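Local structure of phosphoribosylaminoimidazole-succinocarboxamide synthase (Pyrococcus horikoshii, 4O7T) at residues E89-N94 / E118-N123; I170-K175 / R198-K203; F174-G179 / D190-D195. The protein catalyses the ATP-dependent joining of L-aspartate to 5-amino-1-(5-phospho-D-ribosyl)imidazole-4-carboxylate, a step of de novo purine biosynthesis. All coordinates share one frame; numbering follows the deposited sequence.

Contact 1. Residues E89-N94 / E118-N123. With TMP (thymidine-5'-phosphate), chain B; ADP (adenosine-5'-diphosphate), chain C.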
loop_
_atom_site.group_PDB
_atom_site.type_symbol
_atom_site.label_atom_id
_atom_site.label_comp_id
_atom_site.label_asym_id
_atom_site.label_seq_id
_atom_site.Cartn_x
_atom_site.Cartn_y
_atom_site.Cartn_z
ATOM N N GLU A 89 11.323 -2.977 3.477
ATOM C CA GLU A 89 11.175 -2.772 4.902
ATOM C C GLU A 89 9.796 -3.328 5.253
ATOM O O GLU A 89 8.793 -2.956 4.637
ATOM C CB GLU A 89 11.364 -1.295 5.265
ATOM C CG GLU A 89 12.760 -0.816 4.875
ATOM C CD GLU A 89 13.091 0.614 5.278
ATOM O OE1 GLU A 89 14.076 1.154 4.725
ATOM O OE2 GLU A 89 12.405 1.203 6.144
ATOM N N VAL A 90 9.768 -4.270 6.195
ATOM C CA VAL A 90 8.551 -4.982 6.554
ATOM C C VAL A 90 8.140 -4.487 7.933
ATOM O O VAL A 90 8.851 -4.698 8.926
ATOM C CB VAL A 90 8.772 -6.512 6.564
ATOM C CG1 VAL A 90 7.456 -7.251 6.829
ATOM C CG2 VAL A 90 9.358 -6.955 5.230
ATOM N N VAL A 91 7.004 -3.811 7.993
ATOM C CA VAL A 91 6.607 -3.159 9.216
ATOM C C VAL A 91 5.432 -3.918 9.833
ATOM O O VAL A 91 4.411 -4.167 9.172
ATOM C CB VAL A 91 6.258 -1.658 8.995
ATOM C CG1 VAL A 91 5.705 -1.030 10.279
ATOM C CG2 VAL A 91 7.466 -0.875 8.500
ATOM N N VAL A 92 5.585 -4.289 11.103
ATOM C CA VAL A 92 4.494 -4.914 11.845
ATOM C C VAL A 92 3.965 -3.930 12.896
ATOM O O VAL A 92 4.748 -3.278 13.593
ATOM C CB VAL A 92 4.927 -6.236 12.518
ATOM C CG1 VAL A 92 3.717 -6.926 13.141
ATOM C CG2 VAL A 92 5.611 -7.159 11.513
ATOM N N ARG A 93 2.639 -3.814 12.988
ATOM C CA ARG A 93 2.010 -2.786 13.828
ATOM C C ARG A 93 0.908 -3.380 14.718
ATOM O O ARG A 93 0.015 -4.075 14.224
ATOM C CB ARG A 93 1.467 -1.642 12.949
ATOM C CG ARG A 93 2.338 -1.311 11.718
ATOM C CD ARG A 93 1.828 -0.119 10.893
ATOM N NE ARG A 93 2.151 1.142 11.545
ATOM C CZ ARG A 93 2.985 2.080 11.094
ATOM N NH1 ARG A 93 3.590 1.975 9.903
ATOM N NH2 ARG A 93 3.194 3.159 11.860
ATOM N N ASN A 94 0.990 -3.099 16.019
ATOM C CA ASN A 94 0.032 -3.585 17.028
ATOM C C ASN A 94 -0.853 -2.467 17.566
ATOM O O ASN A 94 -2.030 -2.686 17.859
ATOM C CB ASN A 94 0.777 -4.242 18.195
ATOM C CG ASN A 94 1.632 -5.418 17.747
ATOM O OD1 ASN A 94 1.133 -6.332 17.088
ATOM N ND2 ASN A 94 2.926 -5.398 18.092
ATOM N N GLU A 118 2.843 -4.115 6.872
ATOM C CA GLU A 118 3.005 -3.206 5.733
ATOM C C GLU A 118 4.342 -3.490 5.032
ATOM O O GLU A 118 5.344 -3.783 5.688
ATOM C CB GLU A 118 2.968 -1.739 6.190
ATOM C CG GLU A 118 1.678 -1.326 6.910
ATOM C CD GLU A 118 1.718 0.105 7.445
ATOM O OE1 GLU A 118 2.828 0.668 7.639
ATOM O OE2 GLU A 118 0.628 0.681 7.690
ATOM N N LEU A 119 4.337 -3.415 3.706
ATOM C CA LEU A 119 5.546 -3.566 2.909
ATOM C C LEU A 119 5.950 -2.217 2.346
ATOM O O LEU A 119 5.104 -1.492 1.799
ATOM C CB LEU A 119 5.319 -4.548 1.758
ATOM C CG LEU A 119 4.833 -5.942 2.165
ATOM C CD1 LEU A 119 4.406 -6.741 0.939
ATOM C CD2 LEU A 119 5.902 -6.679 2.976
ATOM N N TYR A 120 7.235 -1.888 2.482
ATOM C CA TYR A 120 7.799 -0.681 1.888
ATOM C C TYR A 120 8.960 -1.048 0.984
ATOM O O TYR A 120 9.803 -1.867 1.341
ATOM C CB TYR A 120 8.279 0.283 2.966
ATOM C CG TYR A 120 7.146 0.865 3.772
ATOM C CD1 TYR A 120 6.533 2.058 3.383
ATOM C CD2 TYR A 120 6.676 0.213 4.914
ATOM C CE1 TYR A 120 5.492 2.598 4.126
ATOM C CE2 TYR A 120 5.626 0.738 5.662
ATOM C CZ TYR A 120 5.042 1.932 5.268
ATOM O OH TYR A 120 4.004 2.453 6.020
ATOM N N TYR A 121 8.987 -0.447 -0.192
ATOM C CA TYR A 121 10.045 -0.696 -1.149
ATOM C C TYR A 121 11.251 0.187 -0.783
ATOM O O TYR A 121 11.137 1.407 -0.742
ATOM C CB TYR A 121 9.517 -0.411 -2.554
ATOM C CG TYR A 121 10.552 -0.431 -3.674
ATOM C CD1 TYR A 121 11.605 -1.351 -3.671
ATOM C CD2 TYR A 121 10.451 0.454 -4.755
ATOM C CE1 TYR A 121 12.529 -1.389 -4.708
ATOM C CE2 TYR A 121 11.376 0.423 -5.793
ATOM C CZ TYR A 121 12.408 -0.495 -5.751
ATOM O OH TYR A 121 13.316 -0.537 -6.754
ATOM N N LYS A 122 12.383 -0.442 -0.468
ATOM C CA LYS A 122 13.614 0.292 -0.130
ATOM C C LYS A 122 14.196 0.938 -1.371
ATOM O O LYS A 122 14.879 0.275 -2.147
ATOM C CB LYS A 122 14.662 -0.642 0.466
ATOM C CG LYS A 122 14.717 -0.665 1.972
ATOM C CD LYS A 122 15.877 -1.533 2.447
ATOM C CE LYS A 122 17.155 -0.738 2.640
ATOM N NZ LYS A 122 17.091 0.079 3.891
ATOM N N ASN A 123 13.930 2.224 -1.555
ATOM C CA ASN A 123 14.364 2.937 -2.743
ATOM C C ASN A 123 14.500 4.418 -2.438
ATOM O O ASN A 123 13.531 5.061 -2.036
ATOM C CB ASN A 123 13.361 2.709 -3.874
ATOM C CG ASN A 123 13.799 3.334 -5.176
ATOM O OD1 ASN A 123 13.893 4.553 -5.289
ATOM N ND2 ASN A 123 14.058 2.498 -6.177
HETATM P P TMP B . 6.227 4.722 10.535
HETATM O O1P TMP B . 7.134 5.858 10.219
HETATM O O2P TMP B . 5.725 4.011 9.291
HETATM O O3P TMP B . 5.177 4.974 11.591
HETATM O "O5'" TMP B . 7.237 3.693 11.241
HETATM C "C5'" TMP B . 6.833 2.378 11.647
HETATM C "C4'" TMP B . 7.977 1.687 12.382
HETATM O "O4'" TMP B . 9.042 1.382 11.474
HETATM C "C3'" TMP B . 8.589 2.529 13.503
HETATM O "O3'" TMP B . 8.793 1.667 14.612
HETATM C "C2'" TMP B . 9.974 2.914 13.063
HETATM C "C1'" TMP B . 10.282 1.959 11.915
HETATM N N1 TMP B . 10.969 2.651 10.814
HETATM C C2 TMP B . 12.331 2.353 10.535
HETATM O O2 TMP B . 12.931 1.515 11.237
HETATM N N3 TMP B . 12.993 2.959 9.528
HETATM C C4 TMP B . 12.373 3.879 8.764
HETATM O O4 TMP B . 12.990 4.457 7.839
HETATM C C5 TMP B . 10.943 4.216 9.017
HETATM C C5M TMP B . 10.206 5.242 8.181
HETATM C C6 TMP B . 10.302 3.566 10.066
HETATM P PB ADP C . 19.080 0.364 6.819
HETATM O O1B ADP C . 18.768 -1.084 6.538
HETATM O O2B ADP C . 18.338 0.970 7.979
HETATM O O3B ADP C . 19.108 1.207 5.567
HETATM P PA ADP C . 21.803 1.237 6.729
HETATM O O1A ADP C . 21.341 2.012 5.513
HETATM O O2A ADP C . 22.465 1.968 7.874
HETATM O O3A ADP C . 20.602 0.347 7.351
HETATM O "O5'" ADP C . 22.840 0.122 6.194
HETATM C "C5'" ADP C . 22.593 -1.281 6.276
HETATM C "C4'" ADP C . 22.469 -1.884 4.878
HETATM O "O4'" ADP C . 22.966 -3.226 4.906
HETATM C "C3'" ADP C . 21.019 -1.985 4.434
HETATM O "O3'" ADP C . 20.949 -1.775 3.020
HETATM C "C2'" ADP C . 20.632 -3.417 4.764
HETATM O "O2'" ADP C . 19.620 -3.940 3.906
HETATM C "C1'" ADP C . 21.937 -4.155 4.543
HETATM N N9 ADP C . 22.028 -5.426 5.317
HETATM C C8 ADP C . 21.570 -5.667 6.562
HETATM N N7 ADP C . 21.832 -6.945 6.935
HETATM C C5 ADP C . 22.482 -7.544 5.915
HETATM C C6 ADP C . 23.054 -8.886 5.625
HETATM N N6 ADP C . 22.998 -9.877 6.531
HETATM N N1 ADP C . 23.636 -9.088 4.415
HETATM C C2 ADP C . 23.712 -8.120 3.485
HETATM N N3 ADP C . 23.220 -6.884 3.683
HETATM C C4 ADP C . 22.607 -6.538 4.848
#
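Val-91 and Glu-118 form an antiparallel hydrogen-bonded pair, and so do Glu-89 and Tyr-120. Val-90 and Leu-119 make the non-hydrogen-bonded pair between them. The two strands are neighbours in an antiparallel sheet, one face of which borders the TMP site. Glu-89, Val-91, Glu-118 and Tyr-120 point to that face. Val-90 and Leu-119 lie side by side on the other face, and helix 143-165 packs there on Val-90.

Lys-122 reaches from the loop after residue 121 to the ADP. Its CB carries CG to 3.5 Å from Glu-89 CG. CD runs on past the same glutamate, and the chain crosses that side chain at about a right angle. Bends at chi3 (91°) and chi4 (75°) bring CE near the ADP O3' and O3B. NZ then bonds ADP O3B at 2.9 Å. It also forms a salt bridge with Glu-89 OE1 at 3.3 Å, the hydrogen bond within it weak.

At the other end, Arg-93 holds the phosphate of thymidine-5'-phosphate. Its NH1 bonds TMP O2P at 3.0 Å, in the guanidinium plane, and its NH2 bonds TMP O3P at 2.7 Å. NH1 also makes a salt bridge to Glu-118 OE1, with the guanidinium and carboxylate planes 54° apart. This should help orient the guanidinium toward the phosphate. Val-91 CG1 lies against the sugar at C5', while its CG2 packs on Tyr-120 CE2. Glu-118 OE1 is gripped from opposite faces of its carboxylate: Arg-93 NH1 on one and Tyr-120 OH on the other, each at 2.7 Å.

Contact 2. Residues I170-K175 / R198-K203. With TMP (thymidine-5'-phosphate), chain B.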
loop_
_atom_site.group_PDB
_atom_site.type_symbol
_atom_site.label_atom_id
_atom_site.label_comp_id
_atom_site.label_asym_id
_atom_site.label_seq_id
_atom_site.Cartn_x
_atom_site.Cartn_y
_atom_site.Cartn_z
ATOM N N ILE A 170 5.172 -2.111 25.960
ATOM C CA ILE A 170 4.294 -2.354 24.823
ATOM C C ILE A 170 5.080 -2.233 23.524
ATOM O O ILE A 170 5.688 -1.199 23.254
ATOM C CB ILE A 170 3.116 -1.358 24.799
ATOM C CG1 ILE A 170 2.233 -1.553 26.044
ATOM C CG2 ILE A 170 2.298 -1.518 23.521
ATOM C CD1 ILE A 170 1.269 -0.408 26.284
ATOM N N LEU A 171 5.082 -3.298 22.733
ATOM C CA LEU A 171 5.641 -3.239 21.385
ATOM C C LEU A 171 4.581 -2.653 20.446
ATOM O O LEU A 171 3.632 -3.329 20.048
ATOM C CB LEU A 171 6.104 -4.620 20.918
ATOM C CG LEU A 171 6.686 -4.709 19.496
ATOM C CD1 LEU A 171 7.951 -3.877 19.336
ATOM C CD2 LEU A 171 6.946 -6.165 19.162
ATOM N N VAL A 172 4.749 -1.379 20.118
ATOM C CA VAL A 172 3.753 -0.614 19.372
ATOM C C VAL A 172 3.783 -1.010 17.881
ATOM O O VAL A 172 2.746 -1.377 17.299
ATOM C CB VAL A 172 4.010 0.891 19.601
ATOM C CG1 VAL A 172 3.266 1.780 18.607
ATOM C CG2 VAL A 172 3.661 1.236 21.046
ATOM N N ASP A 173 4.982 -0.940 17.293
ATOM C CA ASP A 173 5.226 -1.310 15.891
ATOM C C ASP A 173 6.726 -1.467 15.712
ATOM O O ASP A 173 7.478 -1.131 16.626
ATOM C CB ASP A 173 4.606 -0.303 14.885
ATOM C CG ASP A 173 5.121 1.142 15.057
ATOM O OD1 ASP A 173 6.301 1.354 15.351
ATOM O OD2 ASP A 173 4.336 2.085 14.866
ATOM N N PHE A 174 7.169 -1.997 14.566
ATOM C CA PHE A 174 8.612 -2.173 14.317
ATOM C C PHE A 174 8.892 -2.525 12.874
ATOM O O PHE A 174 8.015 -2.997 12.161
ATOM C CB PHE A 174 9.233 -3.239 15.258
ATOM C CG PHE A 174 8.676 -4.630 15.071
ATOM C CD1 PHE A 174 9.331 -5.557 14.258
ATOM C CD2 PHE A 174 7.509 -5.019 15.715
ATOM C CE1 PHE A 174 8.829 -6.839 14.082
ATOM C CE2 PHE A 174 6.998 -6.305 15.554
ATOM C CZ PHE A 174 7.657 -7.219 14.726
ATOM N N LYS A 175 10.131 -2.316 12.459
ATOM C CA LYS A 175 10.540 -2.563 11.081
ATOM C C LYS A 175 11.577 -3.689 11.014
ATOM O O LYS A 175 12.570 -3.689 11.771
ATOM C CB LYS A 175 11.102 -1.279 10.454
ATOM C CG LYS A 175 11.457 -1.402 8.961
ATOM C CD LYS A 175 12.905 -1.850 8.709
ATOM C CE LYS A 175 13.931 -0.743 9.042
ATOM N NZ LYS A 175 15.336 -1.257 9.066
ATOM N N ARG A 198 8.946 0.881 17.959
ATOM C CA ARG A 198 8.330 1.738 18.964
ATOM C C ARG A 198 8.103 0.933 20.252
ATOM O O ARG A 198 7.495 -0.145 20.227
ATOM C CB ARG A 198 7.040 2.404 18.447
ATOM C CG ARG A 198 7.300 3.549 17.454
ATOM C CD ARG A 198 6.055 4.371 17.142
ATOM N NE ARG A 198 6.388 5.504 16.266
ATOM C CZ ARG A 198 6.193 5.523 14.949
ATOM N NH1 ARG A 198 5.616 4.501 14.326
ATOM N NH2 ARG A 198 6.539 6.591 14.249
ATOM N N PHE A 199 8.641 1.453 21.355
ATOM C CA PHE A 199 8.508 0.854 22.678
ATOM C C PHE A 199 7.841 1.866 23.619
ATOM O O PHE A 199 8.394 2.939 23.862
ATOM C CB PHE A 199 9.877 0.495 23.265
ATOM C CG PHE A 199 10.686 -0.504 22.456
ATOM C CD1 PHE A 199 10.160 -1.748 22.092
ATOM C CD2 PHE A 199 12.012 -0.220 22.116
ATOM C CE1 PHE A 199 10.928 -2.668 21.381
ATOM C CE2 PHE A 199 12.785 -1.142 21.414
ATOM C CZ PHE A 199 12.247 -2.368 21.046
ATOM N N TRP A 200 6.666 1.529 24.152
ATOM C CA TRP A 200 5.997 2.385 25.139
ATOM C C TRP A 200 5.996 1.767 26.506
ATOM O O TRP A 200 5.795 0.553 26.642
ATOM C CB TRP A 200 4.551 2.662 24.754
ATOM C CG TRP A 200 4.355 3.544 23.549
ATOM C CD1 TRP A 200 5.337 4.157 22.770
ATOM C CD2 TRP A 200 3.077 3.969 22.964
ATOM N NE1 TRP A 200 4.773 4.877 21.759
ATOM C CE2 TRP A 200 3.419 4.814 21.815
ATOM C CE3 TRP A 200 1.739 3.721 23.247
ATOM C CZ2 TRP A 200 2.444 5.395 21.010
ATOM C CZ3 TRP A 200 0.761 4.314 22.429
ATOM C CH2 TRP A 200 1.108 5.124 21.331
ATOM N N ASP A 201 6.186 2.585 27.541
ATOM C CA ASP A 201 5.986 2.078 28.901
ATOM C C ASP A 201 4.515 1.692 29.047
ATOM O O ASP A 201 3.644 2.459 28.651
ATOM C CB ASP A 201 6.355 3.111 29.956
ATOM C CG ASP A 201 6.054 2.619 31.355
ATOM O OD1 ASP A 201 6.854 1.827 31.881
ATOM O OD2 ASP A 201 4.992 2.991 31.900
ATOM N N ALA A 202 4.252 0.509 29.611
ATOM C CA ALA A 202 2.887 -0.035 29.701
ATOM C C ALA A 202 1.954 0.856 30.529
ATOM O O ALA A 202 0.745 0.932 30.262
ATOM C CB ALA A 202 2.907 -1.458 30.258
ATOM N N LYS A 203 2.543 1.550 31.497
ATOM C CA LYS A 203 1.823 2.389 32.442
ATOM C C LYS A 203 1.581 3.817 31.932
ATOM O O LYS A 203 0.433 4.295 31.854
ATOM C CB LYS A 203 2.653 2.462 33.722
ATOM C CG LYS A 203 1.863 2.268 34.996
ATOM C CD LYS A 203 0.748 3.298 35.151
ATOM C CE LYS A 203 -0.080 2.972 36.376
ATOM N NZ LYS A 203 0.811 2.702 37.539
HETATM P P TMP B . 6.227 4.722 10.535
HETATM O O1P TMP B . 7.134 5.858 10.219
HETATM O O2P TMP B . 5.725 4.011 9.291
HETATM O O3P TMP B . 5.177 4.974 11.591
HETATM O "O5'" TMP B . 7.237 3.693 11.241
HETATM C "C5'" TMP B . 6.833 2.378 11.647
HETATM C "C4'" TMP B . 7.977 1.687 12.382
HETATM O "O4'" TMP B . 9.042 1.382 11.474
HETATM C "C3'" TMP B . 8.589 2.529 13.503
HETATM O "O3'" TMP B . 8.793 1.667 14.612
HETATM C "C2'" TMP B . 9.974 2.914 13.063
HETATM C "C1'" TMP B . 10.282 1.959 11.915
HETATM N N1 TMP B . 10.969 2.651 10.814
HETATM C C2 TMP B . 12.331 2.353 10.535
HETATM O O2 TMP B . 12.931 1.515 11.237
HETATM N N3 TMP B . 12.993 2.959 9.528
HETATM C C4 TMP B . 12.373 3.879 8.764
HETATM O O4 TMP B . 12.990 4.457 7.839
HETATM C C5 TMP B . 10.943 4.216 9.017
HETATM C C5M TMP B . 10.206 5.242 8.181
HETATM C C6 TMP B . 10.302 3.566 10.066
#
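Asp-173 and Arg-198 join in a salt bridge beside the bound thymidine-5'-phosphate, on a pair of antiparallel strands. Arg-198 NH1 meets Asp-173 OD2 at 2.8 Å, on the syn side of the carboxylate and in the guanidinium plane. The same NH1 bonds TMP O3P at 2.8 Å. The sugar hydroxyl O3' donates to Asp-173 OD1 at 2.6 Å. The pair thus grips both the phosphate and the sugar. Asp-173 CG sits between its backbone N and carbonyl carbon (chi1 58°), which turns the carboxylate to both partners. Arg-198 NE is held by Asp-211.

Backbone bonds run both ways between Ile-170 and Trp-200. Further along, Val-172 N bonds Arg-198 O, and Arg-198 N bonds Asp-173 O.

The apolar contacts lie on both faces. Val-172 CG2 rests over the five-membered ring of Trp-200, 3.4 Å from its centroid, as a CH-pi contact. Leu-171 CD1 packs on Phe-199 CE1 at 3.8 Å, the two side chains side by side. Ile-170 CD1 touches Ala-202 CA.

Helix 143-165 packs against Leu-171 and Phe-199, and strand 84-93 flanks strand 169-180 on the edge away from strand 197-201.

Contact 3. Residues F174-G179 / D190-D195. With ADP (adenosine-5'-diphosphate), chain C; TMP (thymidine-5'-phosphate), chain B.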
loop_
_atom_site.group_PDB
_atom_site.type_symbol
_atom_site.label_atom_id
_atom_site.label_comp_id
_atom_site.label_asym_id
_atom_site.label_seq_id
_atom_site.Cartn_x
_atom_site.Cartn_y
_atom_site.Cartn_z
ATOM N N PHE A 174 7.169 -1.997 14.566
ATOM C CA PHE A 174 8.612 -2.173 14.317
ATOM C C PHE A 174 8.892 -2.525 12.874
ATOM O O PHE A 174 8.015 -2.997 12.161
ATOM C CB PHE A 174 9.233 -3.239 15.258
ATOM C CG PHE A 174 8.676 -4.630 15.071
ATOM C CD1 PHE A 174 9.331 -5.557 14.258
ATOM C CD2 PHE A 174 7.509 -5.019 15.715
ATOM C CE1 PHE A 174 8.829 -6.839 14.082
ATOM C CE2 PHE A 174 6.998 -6.305 15.554
ATOM C CZ PHE A 174 7.657 -7.219 14.726
ATOM N N LYS A 175 10.131 -2.316 12.459
ATOM C CA LYS A 175 10.540 -2.563 11.081
ATOM C C LYS A 175 11.577 -3.689 11.014
ATOM O O LYS A 175 12.570 -3.689 11.771
ATOM C CB LYS A 175 11.102 -1.279 10.454
ATOM C CG LYS A 175 11.457 -1.402 8.961
ATOM C CD LYS A 175 12.905 -1.850 8.709
ATOM C CE LYS A 175 13.931 -0.743 9.042
ATOM N NZ LYS A 175 15.336 -1.257 9.066
ATOM N N LEU A 176 11.347 -4.633 10.093
ATOM C CA LEU A 176 12.305 -5.699 9.812
ATOM C C LEU A 176 12.813 -5.675 8.372
ATOM O O LEU A 176 12.155 -5.140 7.464
ATOM C CB LEU A 176 11.672 -7.073 10.043
ATOM C CG LEU A 176 11.058 -7.388 11.401
ATOM C CD1 LEU A 176 10.442 -8.784 11.352
ATOM C CD2 LEU A 176 12.087 -7.259 12.523
ATOM N N GLU A 177 13.966 -6.300 8.154
ATOM C CA GLU A 177 14.448 -6.510 6.801
ATOM C C GLU A 177 14.933 -7.953 6.662
ATOM O O GLU A 177 15.283 -8.608 7.658
ATOM C CB GLU A 177 15.568 -5.531 6.486
ATOM C CG GLU A 177 15.147 -4.067 6.578
ATOM C CD GLU A 177 16.221 -3.104 6.102
ATOM O OE1 GLU A 177 17.139 -3.514 5.381
ATOM O OE2 GLU A 177 16.128 -1.921 6.444
ATOM N N PHE A 178 14.948 -8.434 5.426
ATOM C CA PHE A 178 15.200 -9.843 5.150
ATOM C C PHE A 178 16.104 -10.020 3.941
ATOM O O PHE A 178 16.098 -9.202 3.011
ATOM C CB PHE A 178 13.895 -10.572 4.837
ATOM C CG PHE A 178 12.974 -10.717 6.006
ATOM C CD1 PHE A 178 13.019 -11.859 6.802
ATOM C CD2 PHE A 178 12.037 -9.718 6.303
ATOM C CE1 PHE A 178 12.149 -12.014 7.876
ATOM C CE2 PHE A 178 11.164 -9.864 7.382
ATOM C CZ PHE A 178 11.227 -11.008 8.165
ATOM N N GLY A 179 16.815 -11.144 3.933
ATOM C CA GLY A 179 17.588 -11.547 2.780
ATOM C C GLY A 179 17.501 -13.049 2.560
ATOM O O GLY A 179 16.973 -13.800 3.395
ATOM N N ASP A 190 19.524 -7.091 8.958
ATOM C CA ASP A 190 19.616 -5.726 9.486
ATOM C C ASP A 190 19.662 -5.699 11.028
ATOM O O ASP A 190 20.401 -6.477 11.651
ATOM C CB ASP A 190 18.472 -4.843 8.937
ATOM C CG ASP A 190 18.796 -3.345 9.009
ATOM O OD1 ASP A 190 18.010 -2.587 9.617
ATOM O OD2 ASP A 190 19.839 -2.921 8.470
ATOM N N GLU A 191 18.849 -4.834 11.640
ATOM C CA GLU A 191 18.903 -4.624 13.080
ATOM C C GLU A 191 17.519 -4.718 13.701
ATOM O O GLU A 191 16.498 -4.647 12.987
ATOM C CB GLU A 191 19.513 -3.241 13.397
ATOM C CG GLU A 191 18.574 -2.076 13.101
ATOM C CD GLU A 191 19.172 -0.711 13.400
ATOM O OE1 GLU A 191 19.228 -0.301 14.570
ATOM O OE2 GLU A 191 19.554 -0.009 12.459
ATOM N N ILE A 192 17.498 -4.869 15.028
ATOM C CA ILE A 192 16.293 -4.673 15.824
ATOM C C ILE A 192 16.703 -3.895 17.075
ATOM O O ILE A 192 17.352 -4.436 17.955
ATOM C CB ILE A 192 15.602 -5.997 16.240
ATOM C CG1 ILE A 192 15.379 -6.919 15.038
ATOM C CG2 ILE A 192 14.275 -5.699 16.933
ATOM C CD1 ILE A 192 14.886 -8.311 15.398
ATOM N N SER A 193 16.324 -2.620 17.133
ATOM C CA SER A 193 16.786 -1.718 18.178
ATOM C C SER A 193 15.711 -0.656 18.417
ATOM O O SER A 193 14.719 -0.618 17.681
ATOM C CB SER A 193 18.084 -1.042 17.721
ATOM O OG SER A 193 17.828 -0.124 16.672
ATOM N N PRO A 194 15.908 0.230 19.418
ATOM C CA PRO A 194 14.951 1.330 19.600
ATOM C C PRO A 194 14.940 2.331 18.439
ATOM O O PRO A 194 14.063 3.199 18.415
ATOM C CB PRO A 194 15.429 2.009 20.896
ATOM C CG PRO A 194 16.205 0.952 21.612
ATOM C CD PRO A 194 16.904 0.202 20.509
ATOM N N ASP A 195 15.906 2.218 17.509
ATOM C CA ASP A 195 15.853 2.948 16.220
ATOM C C ASP A 195 14.759 2.417 15.293
ATOM O O ASP A 195 14.162 3.182 14.527
ATOM C CB ASP A 195 17.193 2.877 15.448
ATOM C CG ASP A 195 18.220 3.902 15.935
ATOM O OD1 ASP A 195 19.207 4.160 15.218
ATOM O OD2 ASP A 195 18.059 4.445 17.042
HETATM P PB ADP C . 19.080 0.364 6.819
HETATM O O1B ADP C . 18.768 -1.084 6.538
HETATM O O2B ADP C . 18.338 0.970 7.979
HETATM O O3B ADP C . 19.108 1.207 5.567
HETATM P PA ADP C . 21.803 1.237 6.729
HETATM O O1A ADP C . 21.341 2.012 5.513
HETATM O O2A ADP C . 22.465 1.968 7.874
HETATM O O3A ADP C . 20.602 0.347 7.351
HETATM O "O5'" ADP C . 22.840 0.122 6.194
HETATM C "C5'" ADP C . 22.593 -1.281 6.276
HETATM C "C4'" ADP C . 22.469 -1.884 4.878
HETATM O "O4'" ADP C . 22.966 -3.226 4.906
HETATM C "C3'" ADP C . 21.019 -1.985 4.434
HETATM O "O3'" ADP C . 20.949 -1.775 3.020
HETATM C "C2'" ADP C . 20.632 -3.417 4.764
HETATM O "O2'" ADP C . 19.620 -3.940 3.906
HETATM C "C1'" ADP C . 21.937 -4.155 4.543
HETATM N N9 ADP C . 22.028 -5.426 5.317
HETATM C C8 ADP C . 21.570 -5.667 6.562
HETATM N N7 ADP C . 21.832 -6.945 6.935
HETATM C C5 ADP C . 22.482 -7.544 5.915
HETATM C C6 ADP C . 23.054 -8.886 5.625
HETATM N N6 ADP C . 22.998 -9.877 6.531
HETATM N N1 ADP C . 23.636 -9.088 4.415
HETATM C C2 ADP C . 23.712 -8.120 3.485
HETATM N N3 ADP C . 23.220 -6.884 3.683
HETATM C C4 ADP C . 22.607 -6.538 4.848
HETATM P P TMP B . 6.227 4.722 10.535
HETATM O O1P TMP B . 7.134 5.858 10.219
HETATM O O2P TMP B . 5.725 4.011 9.291
HETATM O O3P TMP B . 5.177 4.974 11.591
HETATM O "O5'" TMP B . 7.237 3.693 11.241
HETATM C "C5'" TMP B . 6.833 2.378 11.647
HETATM C "C4'" TMP B . 7.977 1.687 12.382
HETATM O "O4'" TMP B . 9.042 1.382 11.474
HETATM C "C3'" TMP B . 8.589 2.529 13.503
HETATM O "O3'" TMP B . 8.793 1.667 14.612
HETATM C "C2'" TMP B . 9.974 2.914 13.063
HETATM C "C1'" TMP B . 10.282 1.959 11.915
HETATM N N1 TMP B . 10.969 2.651 10.814
HETATM C C2 TMP B . 12.331 2.353 10.535
HETATM O O2 TMP B . 12.931 1.515 11.237
HETATM N N3 TMP B . 12.993 2.959 9.528
HETATM C C4 TMP B . 12.373 3.879 8.764
HETATM O O4 TMP B . 12.990 4.457 7.839
HETATM C C5 TMP B . 10.943 4.216 9.017
HETATM C C5M TMP B . 10.206 5.242 8.181
HETATM C C6 TMP B . 10.302 3.566 10.066
HETATM O O HOH W 1 15.157 -3.306 11.067
HETATM O O HOH W 2 15.334 -6.695 10.822
#
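Glu-177 and Asp-190 stack their carboxylates almost parallel, 4° apart, with Glu-177 OE2 3.7 Å from Asp-190 OD1. Lys-175 crosses Asp-190 at about a right angle and bridges the two acids. Its NZ is 3.0 Å from Asp-190 OD1 and 2.8 Å from Glu-177 OE2. Bends at chi2 and chi3 carry this amine to the acids, while CE stays beside TMP O2. ADP O1B lies 2.8 Å from Glu-177 OE2. Glu-177 OE1 accepts from the ADP ribose O2', and Asp-190 N donates to the adenine N7. Shortening Glu-177 to an alanine removes its carboxylate, which is likely to leave the O2' hydroxyl without this acceptor and Lys-175 with one acid fewer. One water accepts from Lys-175 NZ and lies within bonding distance of the carbonyls of Lys-175 and Glu-191. Leu-176 CD2 and Ile-192 CD1 pack obliquely at 4.1 Å. The three charged side chains form a salt-bridge network in the nucleotide site of this ATP-dependent ligase.

Overall arrangement
All three contacts involve one antiparallel sheet, with strand 169-180 in its middle. Contacts 1 and 2 pair its strands, and contact 3 sets a loop against strand 169-180. Strand 84-93 lies on one side of that strand and pairs onward with strand 111-121, giving contact 1. Strand 197-201 pairs with it in contact 2. The loop of contact 3 leads into strand 197-201. Contact 1 comes first along the chain; contacts 2 and 3 start from the same strand and share Phe-174 and Lys-175. The centres of contacts 1 and 3 are about 10 Å apart, those of 1 and 2 about 16 Å. All three contacts touch TMP, and contacts 1 and 3 also touch ADP. The sheet thus contributes to the sites of both.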